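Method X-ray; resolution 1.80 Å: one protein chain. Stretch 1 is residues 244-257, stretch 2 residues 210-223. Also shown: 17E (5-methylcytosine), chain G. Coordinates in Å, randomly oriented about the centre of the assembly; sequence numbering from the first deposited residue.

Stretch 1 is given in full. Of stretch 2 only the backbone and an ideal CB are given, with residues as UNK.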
# COMPACT_ATOMS: atom_id res chain seq x y z
N ALA A 244 -3.04 20.69 -2.20
CA ALA A 244 -4.20 21.59 -2.32
C ALA A 244 -4.95 21.41 -3.65
O ALA A 244 -6.15 21.64 -3.72
CB ALA A 244 -3.76 23.04 -2.13
N MET A 245 -4.24 21.03 -4.71
CA MET A 245 -4.92 20.82 -5.99
C MET A 245 -6.02 19.76 -5.86
O MET A 245 -7.06 19.85 -6.50
CB MET A 245 -3.94 20.44 -7.10
CG MET A 245 -4.61 20.46 -8.47
SD MET A 245 -3.68 19.51 -9.69
CE MET A 245 -2.13 20.39 -9.63
N GLY A 246 -5.81 18.77 -5.00
CA GLY A 246 -6.85 17.79 -4.72
C GLY A 246 -8.08 18.35 -4.02
O GLY A 246 -9.08 17.64 -3.86
N SER A 247 -8.03 19.61 -3.60
CA SER A 247 -9.19 20.28 -3.04
C SER A 247 -9.63 21.53 -3.82
O SER A 247 -10.53 22.25 -3.37
CB SER A 247 -8.93 20.64 -1.57
OG SER A 247 -8.64 19.48 -0.80
N TYR A 248 -8.99 21.83 -4.96
CA TYR A 248 -9.29 23.08 -5.68
C TYR A 248 -10.72 23.14 -6.18
O TYR A 248 -11.34 22.12 -6.50
CB TYR A 248 -8.37 23.31 -6.89
CG TYR A 248 -6.99 23.85 -6.58
CD1 TYR A 248 -6.69 24.37 -5.32
CD2 TYR A 248 -5.99 23.84 -7.54
CE1 TYR A 248 -5.43 24.86 -5.04
CE2 TYR A 248 -4.72 24.33 -7.27
CZ TYR A 248 -4.45 24.83 -6.02
OH TYR A 248 -3.18 25.31 -5.75
N ASP A 249 -11.23 24.36 -6.26
CA ASP A 249 -12.43 24.60 -7.04
C ASP A 249 -12.18 24.04 -8.44
O ASP A 249 -11.11 24.22 -9.01
CB ASP A 249 -12.70 26.09 -7.13
CG ASP A 249 -13.88 26.40 -8.02
OD1 ASP A 249 -15.02 26.39 -7.51
OD2 ASP A 249 -13.67 26.63 -9.24
N ASN A 250 -13.16 23.33 -8.98
CA ASN A 250 -12.98 22.66 -10.27
C ASN A 250 -12.90 23.57 -11.48
O ASN A 250 -12.18 23.25 -12.43
CB ASN A 250 -14.05 21.59 -10.46
CG ASN A 250 -13.90 20.47 -9.47
OD1 ASN A 250 -12.78 20.10 -9.12
ND2 ASN A 250 -15.02 19.95 -9.00
N ALA A 251 -13.63 24.68 -11.47
CA ALA A 251 -13.57 25.64 -12.57
C ALA A 251 -12.19 26.31 -12.60
O ALA A 251 -11.57 26.44 -13.67
CB ALA A 251 -14.68 26.68 -12.44
N TYR A 252 -11.71 26.71 -11.43
CA TYR A 252 -10.35 27.23 -11.32
C TYR A 252 -9.34 26.20 -11.79
O TYR A 252 -8.41 26.53 -12.52
CB TYR A 252 -10.04 27.61 -9.87
CG TYR A 252 -8.57 27.94 -9.67
CD1 TYR A 252 -7.99 29.06 -10.28
CD2 TYR A 252 -7.77 27.13 -8.88
CE1 TYR A 252 -6.64 29.35 -10.10
CE2 TYR A 252 -6.42 27.43 -8.69
CZ TYR A 252 -5.87 28.53 -9.29
OH TYR A 252 -4.54 28.79 -9.09
N CYS A 253 -9.50 24.95 -11.36
CA CYS A 253 -8.49 23.95 -11.68
C CYS A 253 -8.42 23.68 -13.18
O CYS A 253 -7.34 23.49 -13.74
CB CYS A 253 -8.71 22.65 -10.92
SG CYS A 253 -7.23 21.61 -10.84
N SER A 254 -9.58 23.67 -13.84
CA SER A 254 -9.61 23.54 -15.29
C SER A 254 -8.84 24.68 -15.98
O SER A 254 -8.08 24.44 -16.93
CB SER A 254 -11.05 23.52 -15.80
OG SER A 254 -11.06 23.32 -17.21
N LYS A 255 -9.06 25.90 -15.50
CA LYS A 255 -8.37 27.06 -16.05
C LYS A 255 -6.87 26.96 -15.79
O LYS A 255 -6.06 27.25 -16.67
CB LYS A 255 -8.91 28.35 -15.42
CG LYS A 255 -8.13 29.60 -15.86
CD LYS A 255 -8.45 30.81 -15.01
CE LYS A 255 -7.46 30.99 -13.87
NZ LYS A 255 -6.26 31.81 -14.25
N LEU A 256 -6.52 26.58 -14.56
CA LEU A 256 -5.13 26.43 -14.15
C LEU A 256 -4.34 25.44 -15.01
O LEU A 256 -3.16 25.65 -15.29
CB LEU A 256 -5.07 26.00 -12.68
CG LEU A 256 -3.69 25.77 -12.05
CD1 LEU A 256 -2.83 27.05 -12.06
CD2 LEU A 256 -3.85 25.24 -10.64
N PHE A 257 -4.99 24.35 -15.42
CA PHE A 257 -4.31 23.32 -16.23
C PHE A 257 -3.74 23.86 -17.55
O PHE A 257 -2.78 23.32 -18.09
CB PHE A 257 -5.26 22.14 -16.53
CG PHE A 257 -5.07 20.97 -15.60
CD1 PHE A 257 -4.94 19.69 -16.11
CD2 PHE A 257 -5.01 21.16 -14.23
CE1 PHE A 257 -4.75 18.61 -15.27
CE2 PHE A 257 -4.84 20.09 -13.37
CZ PHE A 257 -4.71 18.81 -13.89
N UNK A 210 5.09 22.81 -2.68
CA UNK A 210 4.29 23.89 -3.22
C UNK A 210 3.03 24.25 -2.44
O UNK A 210 2.90 25.36 -1.94
CB UNK A 210 3.89 23.53 -4.65
N UNK A 211 2.09 23.33 -2.35
CA UNK A 211 0.87 23.62 -1.61
C UNK A 211 0.51 22.38 -0.79
O UNK A 211 -0.51 21.72 -1.05
CB UNK A 211 -0.27 24.02 -2.55
N UNK A 212 1.35 22.06 0.19
CA UNK A 212 1.20 20.82 0.94
C UNK A 212 0.23 21.04 2.09
O UNK A 212 0.60 21.00 3.27
CB UNK A 212 2.55 20.33 1.46
N UNK A 213 -1.02 21.32 1.75
CA UNK A 213 -2.02 21.71 2.73
C UNK A 213 -3.37 21.49 2.08
O UNK A 213 -3.46 21.48 0.85
CB UNK A 213 -1.84 23.16 3.19
N UNK A 214 -4.42 21.29 2.87
CA UNK A 214 -5.73 20.98 2.30
C UNK A 214 -6.58 22.22 2.00
O UNK A 214 -7.74 22.10 1.60
CB UNK A 214 -6.49 20.06 3.26
N UNK A 215 -6.00 23.40 2.18
CA UNK A 215 -6.69 24.68 1.96
C UNK A 215 -6.90 24.94 0.46
O UNK A 215 -5.92 25.14 -0.25
CB UNK A 215 -5.89 25.83 2.59
N UNK A 216 -8.16 24.97 0.00
CA UNK A 216 -8.47 25.22 -1.42
C UNK A 216 -7.96 26.58 -1.89
O UNK A 216 -7.89 26.81 -3.10
CB UNK A 216 -9.98 25.13 -1.65
N UNK A 217 -7.61 27.47 -0.97
CA UNK A 217 -7.07 28.76 -1.40
C UNK A 217 -5.54 28.82 -1.41
O UNK A 217 -4.96 29.87 -1.67
CB UNK A 217 -7.61 29.86 -0.49
N UNK A 218 -4.89 27.69 -1.16
CA UNK A 218 -3.44 27.67 -1.27
C UNK A 218 -3.09 27.52 -2.75
O UNK A 218 -3.14 26.41 -3.30
CB UNK A 218 -2.83 26.54 -0.43
N UNK A 219 -2.76 28.63 -3.40
CA UNK A 219 -2.59 28.62 -4.85
C UNK A 219 -1.22 29.16 -5.28
O UNK A 219 -1.12 29.94 -6.22
CB UNK A 219 -3.70 29.44 -5.51
N UNK A 220 -0.17 28.75 -4.59
CA UNK A 220 1.16 29.19 -4.98
C UNK A 220 1.66 28.49 -6.24
O UNK A 220 2.55 28.98 -6.92
CB UNK A 220 2.14 28.95 -3.83
N UNK A 221 1.04 27.35 -6.57
CA UNK A 221 1.35 26.65 -7.80
C UNK A 221 1.25 27.56 -9.03
O UNK A 221 2.12 27.53 -9.90
CB UNK A 221 0.41 25.45 -7.96
N UNK A 222 0.19 28.38 -9.11
CA UNK A 222 0.04 29.29 -10.25
C UNK A 222 1.20 30.29 -10.35
O UNK A 222 1.62 30.64 -11.44
CB UNK A 222 -1.29 30.05 -10.14
N UNK A 223 1.70 30.74 -9.20
CA UNK A 223 2.80 31.70 -9.21
C UNK A 223 4.07 31.03 -9.72
O UNK A 223 4.81 31.59 -10.53
CB UNK A 223 3.03 32.28 -7.81
N1 17E G . 8.79 18.88 5.56
C2 17E G . 7.72 19.28 4.87
O2 17E G . 7.41 20.62 4.82
N3 17E G . 6.95 18.42 4.20
C4 17E G . 7.23 17.10 4.23
N4 17E G . 6.40 16.18 3.52
C5 17E G . 8.34 16.64 4.94
C6 17E G . 9.11 17.58 5.62
CM5 17E G . 8.66 15.18 4.98

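Position 210 offers little to reason from: its ideal CB has nothing of stretch 1 within 5.5 Å, so many residues would serve. It is C210.

Position 211 is more demanding. Its CB points toward stretch 1 and sits 3.6 Å from A244 CB and 4.5 Å from Y248 OH, while its backbone O receives a hydrogen bond from A244 N (A244 N to 211 O, 3.0 Å). A compact side chain, apolar or a polar one able to use the hydroxyl, would fit. The residue is D211, and it turns back on its own stretch: D211 OD1 accepts from the backbone N of 221 (3.0 Å), and D211 OD2 accepts both from the backbone N of 220 and from the side chain of 218. A water donating to D211 OD1 (2.8 Å) and Y248 OH (3.0 Å) ties this network to stretch 1.

At 212 the CB points away from stretch 1, and the choice falls to the ligand, whose amino N4 offers a donor, so an acceptor such as Glu would suit. E212 OE1 accepts from 17E N4 at 2.8 Å, and E212 OE2 lies 2.8 Å from 17E N3.

Position 213 points sideways with its CB beyond 5.5 Å of stretch 1, leaving latitude; I213 leads its side chain away. Position 214 points away, yet its CB is 4.6 Å from S247 OG, so a polar residue could share that hydroxyl. D214 does so through a water that donates to D214 OD2 (2.8 Å) and accepts from S247 OG (2.6 Å).

Position 215 faces away and begins a type I turn ending at 218, where Asp, Asn or Ser is common. D215 OD2 accepts from the backbone N of 217 at 3.0 Å. Next, phi of -60° at 216 permits proline, and the CB lies 3.4 Å from S247 O, favouring something compact. P216 packs CB against S247 O at 3.6 Å. Position 217 points away, into space stretch 1 leaves free; polar residues suit it, and Q217 is found.

Position 218 points sideways, its CB 4.0 Å from A244 CB, so a small residue is apt. S218 OG donates to D211 OD2 (2.6 Å), while S218 O takes the hydrogen bond from Y248 OH (2.7 Å).

At 219 the CB is 3.7 Å from Y252 OH and 4.2 Å from Y248 OH. A long side chain could run along the aromatic rings, and Arg or Lys could add a cation. R219, nearly extended beyond chi1, lays its guanidinium flat on Y252, centres 3.6 Å apart and planes at 2°. R219 NH1 donates to a water (2.8 Å) that also accepts from D249 N (2.9 Å).

At 220 the CB points away and stretch 1 sets no limit, so many residues would do; it is F220. Position 221 points toward M245 and L256, calling for a branched aliphatic or Met: L221 CD2 meets M245 CE at 3.6 Å and L256 CD2 at 4.1 Å.

At 222 the CB points toward stretch 1, 3.6 Å from Y252 OH and 3.9 Å from L256 CD1, so an apolar stem ending in an acceptor, Glu or Gln, fits. E222 OE2 accepts from Y252 OH at 2.6 Å, and E222 CB lies 3.8 Å from L256 CD1. Position 223 is out of reach of stretch 1 and equally free; it is V223.

Stretch 2, residues 210-223: CDEIDDPQSRFLEV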
# COMPACT_ATOMS: atom_id res chain seq x y z
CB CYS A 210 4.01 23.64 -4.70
SG CYS A 210 3.47 25.13 -5.46
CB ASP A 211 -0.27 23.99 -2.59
CG ASP A 211 -0.05 25.35 -3.27
OD1 ASP A 211 0.16 25.39 -4.50
OD2 ASP A 211 -0.11 26.40 -2.57
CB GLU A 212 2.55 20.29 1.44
CG GLU A 212 2.47 18.84 1.96
CD GLU A 212 3.78 18.28 2.51
OE1 GLU A 212 3.81 17.07 2.82
OE2 GLU A 212 4.77 19.03 2.63
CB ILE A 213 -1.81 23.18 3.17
CG1 ILE A 213 -2.69 23.54 4.38
CG2 ILE A 213 -2.05 24.13 2.01
CD1 ILE A 213 -2.37 24.93 4.95
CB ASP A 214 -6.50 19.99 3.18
CG ASP A 214 -5.92 18.58 3.13
OD1 ASP A 214 -5.87 17.92 4.20
OD2 ASP A 214 -5.54 18.11 2.03
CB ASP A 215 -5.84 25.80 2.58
CG ASP A 215 -6.47 27.17 2.46
OD1 ASP A 215 -5.79 28.16 2.81
OD2 ASP A 215 -7.63 27.29 2.01
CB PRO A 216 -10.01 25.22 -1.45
CG PRO A 216 -10.42 24.44 -0.27
CD PRO A 216 -9.38 24.71 0.79
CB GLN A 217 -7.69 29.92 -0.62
CG GLN A 217 -9.22 29.96 -0.76
CD GLN A 217 -9.73 29.75 -2.20
OE1 GLN A 217 -9.20 30.31 -3.17
NE2 GLN A 217 -10.77 28.94 -2.32
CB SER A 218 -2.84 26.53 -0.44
OG SER A 218 -1.43 26.68 -0.33
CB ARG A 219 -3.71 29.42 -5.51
CG ARG A 219 -5.10 28.81 -5.35
CD ARG A 219 -6.20 29.73 -5.90
NE ARG A 219 -7.52 29.13 -5.81
CZ ARG A 219 -8.61 29.60 -6.42
NH1 ARG A 219 -9.78 29.00 -6.27
NH2 ARG A 219 -8.52 30.70 -7.16
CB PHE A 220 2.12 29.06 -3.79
CG PHE A 220 1.71 29.94 -2.65
CD1 PHE A 220 0.93 29.44 -1.62
CD2 PHE A 220 2.01 31.29 -2.67
CE1 PHE A 220 0.51 30.27 -0.59
CE2 PHE A 220 1.59 32.12 -1.64
CZ PHE A 220 0.83 31.61 -0.60
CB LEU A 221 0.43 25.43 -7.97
CG LEU A 221 0.64 24.67 -9.27
CD1 LEU A 221 2.08 24.15 -9.37
CD2 LEU A 221 -0.35 23.50 -9.35
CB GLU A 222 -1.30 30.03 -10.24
CG GLU A 222 -1.45 31.08 -9.11
CD GLU A 222 -2.78 31.82 -9.13
OE1 GLU A 222 -2.83 33.00 -8.71
OE2 GLU A 222 -3.79 31.21 -9.55
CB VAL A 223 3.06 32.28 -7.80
CG1 VAL A 223 4.18 33.33 -7.86
CG2 VAL A 223 1.79 32.89 -7.26
O HOH W 1 -1.10 23.15 -5.66
O HOH W 2 -6.27 18.38 -0.65
O HOH W 3 -9.90 26.50 -4.92
O HOH W 4 -2.44 27.21 -7.90
O HOH W 5 -5.17 32.49 -11.48
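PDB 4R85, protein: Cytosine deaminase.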